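Local coordinates for protein terminal oxygenase component of carbazole 1,9a-dioxygenase (Nocardioides aromaticivorans, PDB 3GCF) that probably catalyses the dioxygenation of carbazole, as the terminal oxygenase of carbazole 1,9a-dioxygenase, with a Rieske [2Fe-2S] cluster and a mononuclear iron, at residues 185-190 against 231-236; 264-267 against 273-276; 357-362 against 368-373. All blocks are in the same frame, centred on the assembly; numbering follows the deposited sequence.

Contact 1. Residues 185-190 against 231-236; sequences FDTTHI and DRLSEN. With FE2 (Fe (II) ion), chain P.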
loop_
_atom_site.group_PDB
_atom_site.type_symbol
_atom_site.label_atom_id
_atom_site.label_comp_id
_atom_site.label_asym_id
_atom_site.label_seq_id
_atom_site.Cartn_x
_atom_site.Cartn_y
_atom_site.Cartn_z
ATOM N N PHE A 185 -28.574 -9.788 -6.110
ATOM C CA PHE A 185 -29.443 -10.894 -6.525
ATOM C C PHE A 185 -29.300 -12.095 -5.586
ATOM O O PHE A 185 -29.015 -13.209 -6.029
ATOM C CB PHE A 185 -29.062 -11.305 -7.953
ATOM C CG PHE A 185 -30.073 -12.179 -8.636
ATOM C CD1 PHE A 185 -31.408 -11.793 -8.718
ATOM C CD2 PHE A 185 -29.688 -13.382 -9.218
ATOM C CE1 PHE A 185 -32.341 -12.593 -9.367
ATOM C CE2 PHE A 185 -30.617 -14.189 -9.871
ATOM C CZ PHE A 185 -31.944 -13.795 -9.946
ATOM N N ASP A 186 -29.505 -11.864 -4.293
ATOM C CA ASP A 186 -29.371 -12.908 -3.280
ATOM C C ASP A 186 -30.619 -12.823 -2.410
ATOM O O ASP A 186 -30.826 -11.820 -1.731
ATOM C CB ASP A 186 -28.111 -12.634 -2.454
ATOM C CG ASP A 186 -27.821 -13.718 -1.444
ATOM O OD1 ASP A 186 -28.754 -14.138 -0.730
ATOM O OD2 ASP A 186 -26.648 -14.137 -1.353
ATOM N N THR A 187 -31.441 -13.871 -2.419
ATOM C CA THR A 187 -32.698 -13.849 -1.675
ATOM C C THR A 187 -32.672 -14.161 -0.175
ATOM O O THR A 187 -33.698 -14.029 0.499
ATOM C CB THR A 187 -33.754 -14.763 -2.349
ATOM O OG1 THR A 187 -33.376 -16.133 -2.193
ATOM C CG2 THR A 187 -33.856 -14.447 -3.837
ATOM N N THR A 188 -31.523 -14.566 0.359
ATOM C CA THR A 188 -31.449 -14.842 1.790
ATOM C C THR A 188 -30.454 -13.943 2.535
ATOM O O THR A 188 -30.384 -13.979 3.761
ATOM C CB THR A 188 -31.119 -16.332 2.078
ATOM O OG1 THR A 188 -29.844 -16.672 1.518
ATOM C CG2 THR A 188 -32.191 -17.230 1.481
ATOM N N HIS A 189 -29.701 -13.122 1.807
ATOM C CA HIS A 189 -28.747 -12.233 2.461
ATOM C C HIS A 189 -29.485 -11.122 3.220
ATOM O O HIS A 189 -28.896 -10.442 4.064
ATOM C CB HIS A 189 -27.804 -11.583 1.434
ATOM C CG HIS A 189 -28.292 -10.262 0.917
ATOM N ND1 HIS A 189 -29.292 -10.152 -0.027
ATOM C CD2 HIS A 189 -27.951 -8.994 1.252
ATOM C CE1 HIS A 189 -29.543 -8.873 -0.252
ATOM N NE2 HIS A 189 -28.743 -8.150 0.512
ATOM N N ILE A 190 -30.771 -10.939 2.922
ATOM C CA ILE A 190 -31.546 -9.875 3.554
ATOM C C ILE A 190 -31.627 -9.998 5.066
ATOM O O ILE A 190 -32.090 -9.083 5.758
ATOM C CB ILE A 190 -32.968 -9.769 2.954
ATOM C CG1 ILE A 190 -33.761 -11.049 3.209
ATOM C CG2 ILE A 190 -32.861 -9.464 1.454
ATOM C CD1 ILE A 190 -35.162 -11.019 2.600
ATOM N N ASP A 231 -36.646 -13.905 -10.195
ATOM C CA ASP A 231 -37.096 -14.640 -9.012
ATOM C C ASP A 231 -38.523 -14.174 -8.703
ATOM O O ASP A 231 -38.751 -12.994 -8.440
ATOM C CB ASP A 231 -36.212 -14.339 -7.790
ATOM C CG ASP A 231 -34.814 -14.918 -7.901
ATOM O OD1 ASP A 231 -34.536 -15.688 -8.847
ATOM O OD2 ASP A 231 -33.986 -14.599 -7.019
ATOM N N ARG A 232 -39.482 -15.091 -8.742
ATOM C CA ARG A 232 -40.872 -14.741 -8.452
ATOM C C ARG A 232 -41.117 -14.869 -6.950
ATOM O O ARG A 232 -41.826 -15.768 -6.494
ATOM C CB ARG A 232 -41.815 -15.663 -9.229
ATOM C CG ARG A 232 -41.731 -15.489 -10.736
ATOM C CD ARG A 232 -42.953 -16.080 -11.425
ATOM N NE ARG A 232 -43.336 -15.282 -12.588
ATOM C CZ ARG A 232 -42.809 -15.424 -13.797
ATOM N NH1 ARG A 232 -41.879 -16.346 -14.004
ATOM N NH2 ARG A 232 -43.196 -14.631 -14.791
ATOM N N LEU A 233 -40.530 -13.953 -6.189
ATOM C CA LEU A 233 -40.623 -13.971 -4.734
ATOM C C LEU A 233 -42.029 -14.036 -4.132
ATOM O O LEU A 233 -42.267 -14.806 -3.202
ATOM C CB LEU A 233 -39.875 -12.765 -4.150
ATOM C CG LEU A 233 -38.388 -12.615 -4.519
ATOM C CD1 LEU A 233 -37.820 -11.392 -3.819
ATOM C CD2 LEU A 233 -37.608 -13.861 -4.120
ATOM N N SER A 234 -42.954 -13.240 -4.658
ATOM C CA SER A 234 -44.313 -13.199 -4.124
ATOM C C SER A 234 -45.211 -14.367 -4.507
ATOM O O SER A 234 -46.262 -14.563 -3.895
ATOM C CB SER A 234 -45.004 -11.909 -4.553
ATOM O OG SER A 234 -45.130 -11.873 -5.963
ATOM N N GLU A 235 -44.822 -15.139 -5.509
ATOM C CA GLU A 235 -45.666 -16.247 -5.923
ATOM C C GLU A 235 -45.036 -17.621 -5.781
ATOM O O GLU A 235 -45.738 -18.595 -5.529
ATOM C CB GLU A 235 -46.096 -16.067 -7.376
ATOM C CG GLU A 235 -46.869 -14.804 -7.650
ATOM C CD GLU A 235 -47.137 -14.622 -9.124
ATOM O OE1 GLU A 235 -46.156 -14.558 -9.903
ATOM O OE2 GLU A 235 -48.327 -14.547 -9.503
ATOM N N ASN A 236 -43.722 -17.714 -5.938
ATOM C CA ASN A 236 -43.095 -19.017 -5.870
ATOM C C ASN A 236 -42.015 -19.203 -4.827
ATOM O O ASN A 236 -41.181 -20.095 -4.946
ATOM C CB ASN A 236 -42.578 -19.389 -7.257
ATOM C CG ASN A 236 -43.670 -19.297 -8.318
ATOM O OD1 ASN A 236 -43.948 -18.222 -8.853
ATOM N ND2 ASN A 236 -44.313 -20.422 -8.599
HETATM FE FE FE2 P . -28.749 -6.030 0.434
HETATM O O HOH W 1 -30.563 -5.525 -0.443
HETATM O O HOH W 2 -28.215 -6.347 -1.487
#

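Contact 2. Residues 264-267 against 273-276; sequences AQVS and VLKV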
loop_
_atom_site.group_PDB
_atom_site.type_symbol
_atom_site.label_atom_id
_atom_site.label_comp_id
_atom_site.label_asym_id
_atom_site.label_seq_id
_atom_site.Cartn_x
_atom_site.Cartn_y
_atom_site.Cartn_z
ATOM N N ALA A 264 -41.635 -8.014 -4.563
ATOM C CA ALA A 264 -42.531 -9.060 -5.035
ATOM C C ALA A 264 -41.729 -9.880 -6.041
ATOM O O ALA A 264 -41.966 -11.078 -6.227
ATOM C CB ALA A 264 -43.745 -8.444 -5.717
ATOM N N GLN A 265 -40.775 -9.214 -6.686
ATOM C CA GLN A 265 -39.909 -9.846 -7.677
ATOM C C GLN A 265 -38.542 -9.181 -7.690
ATOM O O GLN A 265 -38.431 -7.972 -7.477
ATOM C CB GLN A 265 -40.505 -9.721 -9.088
ATOM C CG GLN A 265 -41.765 -10.535 -9.337
ATOM C CD GLN A 265 -42.272 -10.405 -10.769
ATOM O OE1 GLN A 265 -43.065 -11.222 -11.231
ATOM N NE2 GLN A 265 -41.824 -9.373 -11.469
ATOM N N VAL A 266 -37.505 -9.976 -7.934
ATOM C CA VAL A 266 -36.153 -9.447 -8.037
ATOM C C VAL A 266 -35.527 -10.146 -9.231
ATOM O O VAL A 266 -35.707 -11.352 -9.419
ATOM C CB VAL A 266 -35.310 -9.702 -6.760
ATOM C CG1 VAL A 266 -35.186 -11.185 -6.481
ATOM C CG2 VAL A 266 -33.937 -9.071 -6.930
ATOM N N SER A 267 -34.810 -9.390 -10.050
ATOM C CA SER A 267 -34.197 -9.964 -11.233
ATOM C C SER A 267 -32.894 -9.284 -11.609
ATOM O O SER A 267 -32.654 -8.127 -11.261
ATOM C CB SER A 267 -35.176 -9.877 -12.413
ATOM O OG SER A 267 -35.575 -8.535 -12.645
ATOM N N VAL A 273 -27.400 -6.050 -14.198
ATOM C CA VAL A 273 -28.247 -4.987 -13.666
ATOM C C VAL A 273 -29.416 -5.575 -12.885
ATOM O O VAL A 273 -30.176 -6.396 -13.404
ATOM C CB VAL A 273 -28.787 -4.108 -14.824
ATOM C CG1 VAL A 273 -29.529 -2.885 -14.275
ATOM C CG2 VAL A 273 -27.629 -3.679 -15.721
ATOM N N LEU A 274 -29.554 -5.147 -11.634
ATOM C CA LEU A 274 -30.615 -5.637 -10.765
ATOM C C LEU A 274 -31.891 -4.812 -10.872
ATOM O O LEU A 274 -31.860 -3.618 -11.197
ATOM C CB LEU A 274 -30.150 -5.615 -9.305
ATOM C CG LEU A 274 -30.937 -6.448 -8.285
ATOM C CD1 LEU A 274 -30.511 -7.898 -8.418
ATOM C CD2 LEU A 274 -30.654 -5.961 -6.860
ATOM N N LYS A 275 -33.012 -5.465 -10.593
ATOM C CA LYS A 275 -34.314 -4.820 -10.593
ATOM C C LYS A 275 -35.104 -5.408 -9.419
ATOM O O LYS A 275 -35.386 -6.604 -9.389
ATOM C CB LYS A 275 -35.059 -5.079 -11.908
ATOM C CG LYS A 275 -36.413 -4.382 -11.981
ATOM C CD LYS A 275 -37.199 -4.745 -13.237
ATOM C CE LYS A 275 -38.525 -3.987 -13.273
ATOM N NZ LYS A 275 -39.329 -4.301 -14.489
ATOM N N VAL A 276 -35.432 -4.561 -8.448
ATOM C CA VAL A 276 -36.190 -4.976 -7.269
ATOM C C VAL A 276 -37.542 -4.306 -7.416
ATOM O O VAL A 276 -37.653 -3.074 -7.390
ATOM C CB VAL A 276 -35.499 -4.516 -5.978
ATOM C CG1 VAL A 276 -36.147 -5.181 -4.767
ATOM C CG2 VAL A 276 -34.012 -4.866 -6.049
HETATM O O HOH W 3 -37.634 -7.865 -11.020
#

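Contact 3. Residues 357-362 against 368-373; sequences EQLFPP and KWRTLA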
loop_
_atom_site.group_PDB
_atom_site.type_symbol
_atom_site.label_atom_id
_atom_site.label_comp_id
_atom_site.label_asym_id
_atom_site.label_seq_id
_atom_site.Cartn_x
_atom_site.Cartn_y
_atom_site.Cartn_z
ATOM N N GLU A 357 -16.280 -21.995 -2.454
ATOM C CA GLU A 357 -17.586 -21.659 -1.897
ATOM C C GLU A 357 -18.447 -22.910 -1.786
ATOM O O GLU A 357 -18.266 -23.865 -2.537
ATOM C CB GLU A 357 -18.305 -20.651 -2.803
ATOM C CG GLU A 357 -18.468 -21.156 -4.238
ATOM C CD GLU A 357 -19.337 -20.259 -5.108
ATOM O OE1 GLU A 357 -19.481 -19.057 -4.789
ATOM O OE2 GLU A 357 -19.862 -20.762 -6.127
ATOM N N GLN A 358 -19.378 -22.903 -0.843
ATOM C CA GLN A 358 -20.290 -24.029 -0.675
ATOM C C GLN A 358 -21.680 -23.404 -0.636
ATOM O O GLN A 358 -22.090 -22.830 0.374
ATOM C CB GLN A 358 -19.974 -24.797 0.616
ATOM C CG GLN A 358 -18.568 -25.417 0.625
ATOM C CD GLN A 358 -18.277 -26.254 1.866
ATOM O OE1 GLN A 358 -18.946 -27.251 2.125
ATOM N NE2 GLN A 358 -17.268 -25.852 2.632
ATOM N N LEU A 359 -22.385 -23.496 -1.758
ATOM C CA LEU A 359 -23.713 -22.906 -1.891
ATOM C C LEU A 359 -24.838 -23.781 -1.353
ATOM O O LEU A 359 -24.623 -24.946 -1.019
ATOM C CB LEU A 359 -23.978 -22.590 -3.368
ATOM C CG LEU A 359 -22.866 -21.787 -4.054
ATOM C CD1 LEU A 359 -23.211 -21.548 -5.511
ATOM C CD2 LEU A 359 -22.674 -20.467 -3.327
ATOM N N PHE A 360 -26.031 -23.199 -1.237
ATOM C CA PHE A 360 -27.201 -23.943 -0.792
ATOM C C PHE A 360 -28.366 -23.558 -1.713
ATOM O O PHE A 360 -28.268 -22.579 -2.451
ATOM C CB PHE A 360 -27.467 -23.734 0.722
ATOM C CG PHE A 360 -28.007 -22.381 1.111
ATOM C CD1 PHE A 360 -27.411 -21.203 0.668
ATOM C CD2 PHE A 360 -29.071 -22.296 2.011
ATOM C CE1 PHE A 360 -27.865 -19.958 1.122
ATOM C CE2 PHE A 360 -29.531 -21.056 2.471
ATOM C CZ PHE A 360 -28.922 -19.887 2.026
ATOM N N PRO A 361 -29.469 -24.333 -1.707
ATOM C CA PRO A 361 -30.639 -24.085 -2.563
ATOM C C PRO A 361 -31.004 -22.670 -3.024
ATOM O O PRO A 361 -31.181 -22.443 -4.218
ATOM C CB PRO A 361 -31.769 -24.787 -1.811
ATOM C CG PRO A 361 -31.060 -25.999 -1.278
ATOM C CD PRO A 361 -29.764 -25.404 -0.733
ATOM N N PRO A 362 -31.129 -21.704 -2.100
ATOM C CA PRO A 362 -31.480 -20.357 -2.562
ATOM C C PRO A 362 -30.471 -19.742 -3.539
ATOM O O PRO A 362 -30.824 -18.861 -4.322
ATOM C CB PRO A 362 -31.582 -19.561 -1.262
ATOM C CG PRO A 362 -31.998 -20.602 -0.258
ATOM C CD PRO A 362 -31.117 -21.768 -0.627
ATOM N N LYS A 368 -27.855 -19.742 -11.930
ATOM C CA LYS A 368 -28.479 -19.569 -13.241
ATOM C C LYS A 368 -27.950 -18.303 -13.892
ATOM O O LYS A 368 -27.746 -18.260 -15.105
ATOM C CB LYS A 368 -30.003 -19.479 -13.116
ATOM C CG LYS A 368 -30.670 -20.778 -12.713
ATOM C CD LYS A 368 -32.173 -20.612 -12.625
ATOM C CE LYS A 368 -32.818 -21.837 -11.996
ATOM N NZ LYS A 368 -32.510 -23.055 -12.779
ATOM N N TRP A 369 -27.737 -17.270 -13.078
ATOM C CA TRP A 369 -27.212 -16.000 -13.569
ATOM C C TRP A 369 -25.780 -16.160 -14.080
ATOM O O TRP A 369 -25.430 -15.627 -15.131
ATOM C CB TRP A 369 -27.273 -14.930 -12.461
ATOM C CG TRP A 369 -26.121 -13.953 -12.474
ATOM C CD1 TRP A 369 -25.055 -13.935 -11.617
ATOM C CD2 TRP A 369 -25.885 -12.905 -13.426
ATOM N NE1 TRP A 369 -24.169 -12.948 -11.979
ATOM C CE2 TRP A 369 -24.652 -12.302 -13.087
ATOM C CE3 TRP A 369 -26.592 -12.422 -14.536
ATOM C CZ2 TRP A 369 -24.108 -11.237 -13.820
ATOM C CZ3 TRP A 369 -26.048 -11.361 -15.268
ATOM C CH2 TRP A 369 -24.818 -10.784 -14.906
ATOM N N ARG A 370 -24.954 -16.891 -13.343
ATOM C CA ARG A 370 -23.568 -17.099 -13.755
ATOM C C ARG A 370 -23.520 -17.841 -15.079
ATOM O O ARG A 370 -22.733 -17.506 -15.962
ATOM C CB ARG A 370 -22.808 -17.911 -12.709
ATOM C CG ARG A 370 -22.626 -17.212 -11.381
ATOM C CD ARG A 370 -21.917 -18.127 -10.404
ATOM N NE ARG A 370 -21.614 -17.459 -9.144
ATOM C CZ ARG A 370 -21.145 -18.083 -8.069
ATOM N NH1 ARG A 370 -20.931 -19.389 -8.106
ATOM N NH2 ARG A 370 -20.881 -17.403 -6.964
ATOM N N THR A 371 -24.369 -18.857 -15.195
ATOM C CA THR A 371 -24.452 -19.683 -16.391
ATOM C C THR A 371 -24.883 -18.862 -17.597
ATOM O O THR A 371 -24.258 -18.920 -18.655
ATOM C CB THR A 371 -25.456 -20.823 -16.181
ATOM O OG1 THR A 371 -25.023 -21.628 -15.083
ATOM C CG2 THR A 371 -25.564 -21.690 -17.430
ATOM N N LEU A 372 -25.951 -18.095 -17.429
ATOM C CA LEU A 372 -26.457 -17.260 -18.508
ATOM C C LEU A 372 -25.429 -16.207 -18.924
ATOM O O LEU A 372 -25.269 -15.923 -20.109
ATOM C CB LEU A 372 -27.748 -16.572 -18.070
ATOM C CG LEU A 372 -28.374 -15.626 -19.097
ATOM C CD1 LEU A 372 -28.950 -16.434 -20.259
ATOM C CD2 LEU A 372 -29.460 -14.800 -18.427
ATOM N N ALA A 373 -24.733 -15.637 -17.946
ATOM C CA ALA A 373 -23.729 -14.611 -18.217
ATOM C C ALA A 373 -22.516 -15.203 -18.931
ATOM O O ALA A 373 -21.969 -14.599 -19.851
ATOM C CB ALA A 373 -23.301 -13.945 -16.915
#

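Contact 1. Residues 185-190 against 231-236
The ring of Phe185 overlaps the carboxylate of Asp231 obliquely, the two planes 26° apart, with CZ of Phe185 at 3.4 Å from OD1 of Asp231. CE1 of Phe185 lies 3.5 Å from Asp231 OD2, so neighbouring ring carbons meet both oxygens. Phe185 holds its CG opposite the backbone N (chi1 -165°), which sends the ring out to the 231-236 segment. The methyl CG2 of Thr187 closes on the same carboxylate, 3.2 Å from Asp231 OD2, and also touches CD2 of Leu233. Thr187 OG1 hydrogen-bonds to Phe210 O, which helps to keep the methyl turned to Asp231. No hydrogen bond joins the segments; the contact is buried packing. Shortening Asp231 to an alanine is likely to open a gap between the Phe185 ring and the Thr187 methyl and leave the ring less fixed. On the far side of 185-190, Asp186 OD1 accepts from Thr188 N (an Asx turn) and from His189 N, together an Asx motif, while its OD2 bonds to His99, a cluster ligand, of a second subunit. His189 ND1 donates to Asp186 O at 2.8 Å, in the ring plane, orienting NE2 onto the iron at 2.1 Å. Two waters also bind the iron. His189, His193 and Asp337 form the facial triad of two histidines and one carboxylate, linked through Asp186 to a neighbouring Rieske centre, as in Rieske oxygenases generally.

Contact 2. Residues 264-267 against 273-276
The flat groups that meet are main-chain peptides of Ser267 and Lys275, joined across the strands, with Val266 and Val276 on one face of the sheet and the side chains of Ser267 and Lys275 on the other. Ser267 N donates to Lys275 O at 2.9 Å, and Lys275 N returns a bond to Ser267 O at 2.8 Å, making this the hydrogen-bonded pair. Val266 and Val276 form the adjoining non-hydrogen-bonded pair. Two CA-H...O contacts add to the join: Val266 CA lies 3.2 Å from Lys275 O, and Leu274 CA lies 3.3 Å from Ser267 O. On the valine face, a Val266 chi1 of 60° leaves CG2 anti to the backbone N, where it touches Leu274 CD1 at 3.9 Å, and Val276 CG2 more loosely. On the other face Ser267 OG rests 3.6 Å from Lys275 CB; it also bonds to Trp269 NE1, and a water held 2.7 Å from Ser267 OG donates to Lys275 O. The fully extended lysine chain carries NZ away to the carbonyl of Pro157. Phe185 packs on Val266 and Leu274. A classic beta bulge, Ala264 and Gln265 both facing Asp277, lies at the end of the ladder beyond the Val266-Val276 pair. The short strand segments are antiparallel, their N-to-C directions 176° from each other: this is a beta hairpin within the antiparallel sheet of the catalytic domain.

Contact 3. Residues 357-362 against 368-373
Arg370 and Glu357 form a salt bridge with a paired, end-on grip. Arg370 NH1 donates to Glu357 OE2 at 2.6 Å and Arg370 NH2 to Glu357 OE1 at 3.1 Å, both nearly straight. Each oxygen uses its syn lone pair, and the carboxylate and guanidinium are nearly coplanar, 16° apart, so the two bonds lie together in one flat unit that resists rotation of either group. Arg370 is extended from CG to NE, reaching out from its helix turn, while Glu357 places CG between its backbone N and carbonyl carbon (chi1 57°) and comes from the opposite direction. Further ionic and polar partners hold each end: Arg370 NE makes a salt bridge to Glu182, and Glu357 OE1 is also hydrogen-bonded to Tyr348 OH. The two carboxylates probably offset the charge of Arg370, against which Arg78 of the second subunit also packs. The apolar contribution is small: Leu359 CD1 lies 4.1 Å from Arg370 NH1, meeting the guanidinium obliquely. Within 357-362, CD of Pro362 rests over one face of the Phe360 ring, which meets Trp101 and His77 of a second subunit edge-to-face. The salt bridge thus links the loop after helix 353-356 to helix 364-376, with Glu182 of helix 177-184 and Tyr24 of helix 22-26 packed alongside.

Overall arrangement
From the N terminus, contact 1 closes first: the loop after helix 177-184 meets 231-236 across 40 intervening residues that hold three strands and helix 197-201. Contact 2 follows as a tight hairpin, and contact 3 then folds the loop 357-362 onto helix 364-376. The three are in series; none encloses or crosses another. Contacts 1 and 2 touch directly, Asp231 N lying 2.8 Å from Val266 O in a probable hydrogen bond, which pairs strand 228-231 with strand 265-269. Contact 3 reaches contact 1 through Thr188 against Phe360 and Pro362, but does not touch contact 2. Together they tie sheet, iron-bearing loop and C-terminal helix, and contacts 1 and 3 both meet the second subunit.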